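Local coordinates for oligoribonuclease (Colwellia psychrerythraea, PDB 6A4D) that hydrolyses small RNAs as an exonuclease, probably releasing single nucleotides from very short oligoribonucleotides, at the interface of chains A and B. Numbering follows the deposited sequence. Chains: chain A/B, Oligoribonuclease.

Contact 1: the interface of chains A and B. Residues chain A 143, 147; chain B 38-40, 135, 174, 178, 182.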
loop_
_atom_site.group_PDB
_atom_site.type_symbol
_atom_site.label_atom_id
_atom_site.label_comp_id
_atom_site.label_asym_id
_atom_site.label_seq_id
_atom_site.Cartn_x
_atom_site.Cartn_y
_atom_site.Cartn_z
ATOM N N LEU A 143 3.783 -2.330 -13.039
ATOM C CA LEU A 143 3.252 -3.081 -14.149
ATOM C C LEU A 143 3.725 -2.524 -15.472
ATOM O O LEU A 143 4.054 -3.286 -16.382
ATOM C CB LEU A 143 1.738 -3.260 -14.091
ATOM C CG LEU A 143 1.289 -4.004 -12.805
ATOM C CD1 LEU A 143 -0.184 -3.915 -12.538
ATOM C CD2 LEU A 143 1.701 -5.468 -12.758
ATOM N N TRP A 147 5.414 -4.582 -18.460
ATOM C CA TRP A 147 4.532 -4.976 -19.514
ATOM C C TRP A 147 4.551 -3.951 -20.635
ATOM O O TRP A 147 4.223 -4.298 -21.749
ATOM C CB TRP A 147 3.069 -5.126 -19.021
ATOM C CG TRP A 147 2.808 -6.211 -18.042
ATOM C CD1 TRP A 147 3.666 -7.177 -17.655
ATOM C CD2 TRP A 147 1.576 -6.449 -17.309
ATOM N NE1 TRP A 147 3.068 -7.984 -16.709
ATOM C CE2 TRP A 147 1.788 -7.557 -16.490
ATOM C CE3 TRP A 147 0.369 -5.780 -17.217
ATOM C CZ2 TRP A 147 0.815 -8.058 -15.657
ATOM C CZ3 TRP A 147 -0.626 -6.288 -16.408
ATOM C CH2 TRP A 147 -0.395 -7.394 -15.611
ATOM N N SER B 38 7.424 -12.098 -14.844
ATOM C CA SER B 38 6.710 -10.850 -15.060
ATOM C C SER B 38 5.390 -10.970 -15.847
ATOM O O SER B 38 4.604 -10.007 -15.815
ATOM C CB SER B 38 7.633 -9.799 -15.672
ATOM O OG SER B 38 8.118 -10.182 -16.930
ATOM N N GLU B 39 5.163 -12.108 -16.541
ATOM C CA GLU B 39 3.904 -12.417 -17.281
ATOM C C GLU B 39 2.958 -13.248 -16.474
ATOM O O GLU B 39 1.984 -13.731 -16.976
ATOM C CB GLU B 39 4.180 -13.154 -18.618
ATOM C CG GLU B 39 5.352 -12.652 -19.457
ATOM C CD GLU B 39 5.720 -11.191 -19.219
ATOM O OE1 GLU B 39 4.832 -10.295 -19.195
ATOM O OE2 GLU B 39 6.931 -10.930 -19.052
ATOM N N LEU B 40 3.280 -13.449 -15.202
ATOM C CA LEU B 40 2.400 -13.999 -14.191
ATOM C C LEU B 40 2.346 -15.540 -14.164
ATOM O O LEU B 40 1.623 -16.129 -13.332
ATOM C CB LEU B 40 1.001 -13.362 -14.223
ATOM C CG LEU B 40 0.931 -11.837 -14.240
ATOM C CD1 LEU B 40 -0.502 -11.395 -14.208
ATOM C CD2 LEU B 40 1.690 -11.300 -13.050
ATOM N N LEU B 135 3.016 -3.892 -5.261
ATOM C CA LEU B 135 2.203 -4.159 -6.419
ATOM C C LEU B 135 0.886 -4.684 -5.834
ATOM O O LEU B 135 0.755 -5.870 -5.566
ATOM C CB LEU B 135 2.887 -5.174 -7.304
ATOM C CG LEU B 135 2.349 -5.239 -8.692
ATOM C CD1 LEU B 135 3.207 -6.185 -9.531
ATOM C CD2 LEU B 135 0.912 -5.679 -8.700
ATOM N N LEU B 174 -5.180 -10.650 -11.208
ATOM C CA LEU B 174 -4.342 -9.824 -12.054
ATOM C C LEU B 174 -4.259 -10.296 -13.520
ATOM O O LEU B 174 -4.175 -9.462 -14.417
ATOM C CB LEU B 174 -2.933 -9.701 -11.488
ATOM C CG LEU B 174 -2.024 -8.702 -12.189
ATOM C CD1 LEU B 174 -2.591 -7.277 -12.258
ATOM C CD2 LEU B 174 -0.648 -8.733 -11.517
ATOM N N ARG B 178 -5.007 -8.263 -16.886
ATOM C CA ARG B 178 -3.988 -8.207 -17.909
ATOM C C ARG B 178 -4.663 -8.440 -19.250
ATOM O O ARG B 178 -4.341 -7.777 -20.204
ATOM C CB ARG B 178 -2.885 -9.236 -17.692
ATOM C CG ARG B 178 -2.011 -9.476 -18.937
ATOM C CD ARG B 178 -1.066 -10.681 -18.869
ATOM N NE ARG B 178 0.267 -10.166 -18.684
ATOM C CZ ARG B 178 1.162 -9.923 -19.651
ATOM N NH1 ARG B 178 2.313 -9.381 -19.320
ATOM N NH2 ARG B 178 0.951 -10.218 -20.934
ATOM N N PHE B 182 -6.052 -4.066 -19.247
ATOM C CA PHE B 182 -4.848 -3.414 -19.765
ATOM C C PHE B 182 -4.830 -3.553 -21.257
ATOM O O PHE B 182 -5.376 -4.459 -21.836
ATOM C CB PHE B 182 -3.558 -3.984 -19.137
ATOM C CG PHE B 182 -3.391 -3.621 -17.654
ATOM C CD1 PHE B 182 -2.805 -2.431 -17.276
ATOM C CD2 PHE B 182 -3.874 -4.445 -16.647
ATOM C CE1 PHE B 182 -2.649 -2.085 -15.912
ATOM C CE2 PHE B 182 -3.688 -4.122 -15.290
ATOM C CZ PHE B 182 -3.120 -2.946 -14.917
#

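Contact 2: the interface of chains A and B. Residues chain A 38, 40, 174, 178, 182, 184; chain B 143, 147, 181.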
loop_
_atom_site.group_PDB
_atom_site.type_symbol
_atom_site.label_atom_id
_atom_site.label_comp_id
_atom_site.label_asym_id
_atom_site.label_seq_id
_atom_site.Cartn_x
_atom_site.Cartn_y
_atom_site.Cartn_z
ATOM N N SER A 38 -14.087 10.249 -10.128
ATOM C CA SER A 38 -13.582 8.941 -10.541
ATOM C C SER A 38 -12.889 8.981 -11.909
ATOM O O SER A 38 -12.158 8.052 -12.245
ATOM C CB SER A 38 -14.696 7.916 -10.528
ATOM O OG SER A 38 -15.597 8.230 -11.546
ATOM N N LEU A 40 -10.817 11.401 -12.747
ATOM C CA LEU A 40 -9.580 12.149 -12.436
ATOM C C LEU A 40 -9.616 13.653 -12.648
ATOM O O LEU A 40 -8.583 14.310 -12.662
ATOM C CB LEU A 40 -8.365 11.543 -13.134
ATOM C CG LEU A 40 -8.150 10.049 -12.951
ATOM C CD1 LEU A 40 -6.841 9.679 -13.659
ATOM C CD2 LEU A 40 -8.156 9.642 -11.490
ATOM N N LEU A 174 -1.306 8.936 -13.523
ATOM C CA LEU A 174 -2.391 7.992 -13.648
ATOM C C LEU A 174 -3.254 8.285 -14.877
ATOM O O LEU A 174 -3.735 7.360 -15.513
ATOM C CB LEU A 174 -3.236 7.935 -12.369
ATOM C CG LEU A 174 -4.415 6.955 -12.376
ATOM C CD1 LEU A 174 -3.991 5.505 -12.541
ATOM C CD2 LEU A 174 -5.271 7.115 -11.135
ATOM N N ARG A 178 -4.138 5.812 -17.748
ATOM C CA ARG A 178 -5.499 5.695 -18.220
ATOM C C ARG A 178 -5.609 5.709 -19.762
ATOM O O ARG A 178 -6.302 4.881 -20.353
ATOM C CB ARG A 178 -6.340 6.831 -17.641
ATOM C CG ARG A 178 -7.799 6.595 -17.925
ATOM C CD ARG A 178 -8.665 7.690 -17.372
ATOM N NE ARG A 178 -9.986 7.125 -17.214
ATOM C CZ ARG A 178 -11.095 7.827 -17.110
ATOM N NH1 ARG A 178 -12.246 7.180 -16.985
ATOM N NH2 ARG A 178 -11.044 9.162 -17.096
ATOM N N PHE A 182 -4.433 1.327 -20.113
ATOM C CA PHE A 182 -5.650 0.670 -19.796
ATOM C C PHE A 182 -6.532 0.650 -21.004
ATOM O O PHE A 182 -6.536 1.592 -21.778
ATOM C CB PHE A 182 -6.338 1.464 -18.677
ATOM C CG PHE A 182 -5.758 1.212 -17.331
ATOM C CD1 PHE A 182 -6.077 0.050 -16.640
ATOM C CD2 PHE A 182 -4.861 2.072 -16.782
ATOM C CE1 PHE A 182 -5.556 -0.205 -15.381
ATOM C CE2 PHE A 182 -4.292 1.805 -15.524
ATOM C CZ PHE A 182 -4.655 0.676 -14.837
ATOM N N LEU A 184 -10.228 0.154 -21.134
ATOM C CA LEU A 184 -11.393 1.031 -20.883
ATOM C C LEU A 184 -11.792 2.001 -22.014
ATOM O O LEU A 184 -12.128 1.602 -23.134
ATOM C CB LEU A 184 -11.175 1.849 -19.595
ATOM C CG LEU A 184 -10.342 3.147 -19.639
ATOM C CD1 LEU A 184 -11.160 4.412 -19.828
ATOM C CD2 LEU A 184 -9.615 3.278 -18.330
ATOM N N LEU B 143 -9.646 0.702 -9.538
ATOM C CA LEU B 143 -9.813 1.371 -10.820
ATOM C C LEU B 143 -10.850 0.682 -11.668
ATOM O O LEU B 143 -11.565 1.336 -12.366
ATOM C CB LEU B 143 -8.484 1.443 -11.566
ATOM C CG LEU B 143 -7.411 2.317 -10.914
ATOM C CD1 LEU B 143 -6.048 2.054 -11.551
ATOM C CD2 LEU B 143 -7.778 3.781 -10.985
ATOM N N TRP B 147 -13.869 2.429 -13.621
ATOM C CA TRP B 147 -13.612 2.652 -15.001
ATOM C C TRP B 147 -14.160 1.560 -15.920
ATOM O O TRP B 147 -14.457 1.853 -17.066
ATOM C CB TRP B 147 -12.105 2.795 -15.282
ATOM C CG TRP B 147 -11.478 3.996 -14.761
ATOM C CD1 TRP B 147 -12.081 5.041 -14.140
ATOM C CD2 TRP B 147 -10.079 4.260 -14.712
ATOM N NE1 TRP B 147 -11.152 5.937 -13.718
ATOM C CE2 TRP B 147 -9.913 5.496 -14.049
ATOM C CE3 TRP B 147 -8.959 3.585 -15.166
ATOM C CZ2 TRP B 147 -8.671 6.106 -13.863
ATOM C CZ3 TRP B 147 -7.679 4.190 -14.949
ATOM C CH2 TRP B 147 -7.564 5.436 -14.297
ATOM N N PHE B 181 -8.478 -5.586 -19.149
ATOM C CA PHE B 181 -8.434 -4.182 -18.690
ATOM C C PHE B 181 -7.210 -3.415 -19.128
ATOM O O PHE B 181 -7.316 -2.237 -19.353
ATOM C CB PHE B 181 -8.575 -4.189 -17.178
ATOM C CG PHE B 181 -8.830 -2.864 -16.523
ATOM C CD1 PHE B 181 -9.581 -1.897 -17.093
ATOM C CD2 PHE B 181 -8.388 -2.671 -15.184
ATOM C CE1 PHE B 181 -9.812 -0.725 -16.418
ATOM C CE2 PHE B 181 -8.633 -1.520 -14.516
ATOM C CZ PHE B 181 -9.389 -0.556 -15.102
#

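Contact 1: the interface of chains A and B
The end of helix 137-147 of chain A meets the loop at 38-40, strand 134-136, helix 163-180 and the C-terminal tail of chain B. This is part of the two-fold interface of an oligoribonuclease, a member of the DEDD exonuclease family, and it probably belongs to the functional dimer. A:Trp147 reaches into a pocket of chain B. The indole A:Trp147 NE1 donates a hydrogen bond of 2.7 Å to the backbone carbonyl O of B:Ser38. The acceptor lies in the indole plane, and the bond is nearly straight, with 163° at the hydrogen. This probably helps to fix the turn of the ring. B:Arg178 comes over one face of the indole with the edge of its guanidinium. Its chain is extended at first and bends at chi3 (-106°), which turns that edge toward the indole. The two planes are 73° apart. B:Arg178 NH1 stands over the A:Trp147 five-membered ring, 3.1 Å from its centroid, in a cation-pi contact. B:Arg178 NH1 also forms a salt bridge with the carboxylate B:Glu39 OE1, at 2.7 Å. B:Glu39 is thus a second-shell residue that helps to position the arginine. B:Ser38 OG in turn donates to OE2 of B:Glu39, from above the carboxylate plane. A:Leu143 CD2, from the same chain, packs on the opposite face of the indole. A:Trp147 points CZ3 at the face of the B:Phe182 ring, 3.7 Å from B:Phe182 CD2, edge-to-face. B:Leu174 CG and B:Leu40 CD1 line the rim at CH2 and CZ2. A leucine in place of A:Trp147 would probably leave the B:Ser38 carbonyl without its donor and B:Arg178 without an aromatic face, and open a gap beside B:Phe182. One turn back, A:Leu143 CD2 touches CD1 of B:Leu135 at 3.6 Å, the two side chains crossing at about a right angle. A:Leu143 CD1 lies 3.9 Å from B:Phe182 CZ.

Contact 2: the interface of chains A and B
Helix 137-147 of chain B and the C-terminal segment at B:Phe181 meet the loop near residues 38 and 40, helix 163-180 and the C-terminal tail of chain A. It is the twin, with the chains exchanged, of another patch of the two-fold oligoribonuclease interface, probably that of the functional dimer. B:Trp147 enters the chain A pocket edge first. The indole B:Trp147 NE1 gives a hydrogen bond of 2.8 Å to the backbone carbonyl O of A:Ser38. The N-H points nearly along the C=O axis, and the oxygen is close to the indole plane. A:Arg178 covers one face of the indole. Its chain is extended from CG to NE (chi2 180°, chi3 -157°), which lays the guanidinium at a shallow 28° to the ring. A:Arg178 NE is over the B:Trp147 six-membered ring, 3.7 Å from its centroid, and NH1 is over the five-membered ring. Both are cation-pi contacts. The aliphatic part packs as well, with A:Arg178 CG 3.8 Å from B:Trp147 CH2. B:Leu143 CD2 backs the other face of the indole within chain B. B:Trp147 CZ3 points at the A:Phe182 face, 4.0 Å from A:Phe182 CD2, in an edge-to-face contact. A:Leu174 CD1 and A:Leu40 CD1 touch the rim at CH2 and CZ2. A:Phe182 also extends the patch toward B:Phe181. Its CD1 sits over the centre of the B:Phe181 ring, and A:Phe182 CE1 lies 3.5 Å from B:Phe181 CE2. B:Leu143 CD1 meets A:Phe182 CZ at 3.8 Å. A:Leu184, the last residue, lies near B:Trp147 but is poorly ordered, so its contact is doubtful.

Contacts 1 and 2 are twins with the chains exchanged, and the centres of their C-alpha atoms are about 16 Å apart. They share positions 38, 40, 143, 147, 174, 178 and 182. A:Trp147 in contact 1 and B:Trp147 in contact 2 each enter a pocket of the other chain. Each chain therefore both inserts and receives an indole, which probably ties the dimer together from two points. The copies differ in detail. B:Arg178 and A:Arg178 differ in conformation, while the indole-to-carbonyl bond is kept in both, so the guanidinium can probably adjust.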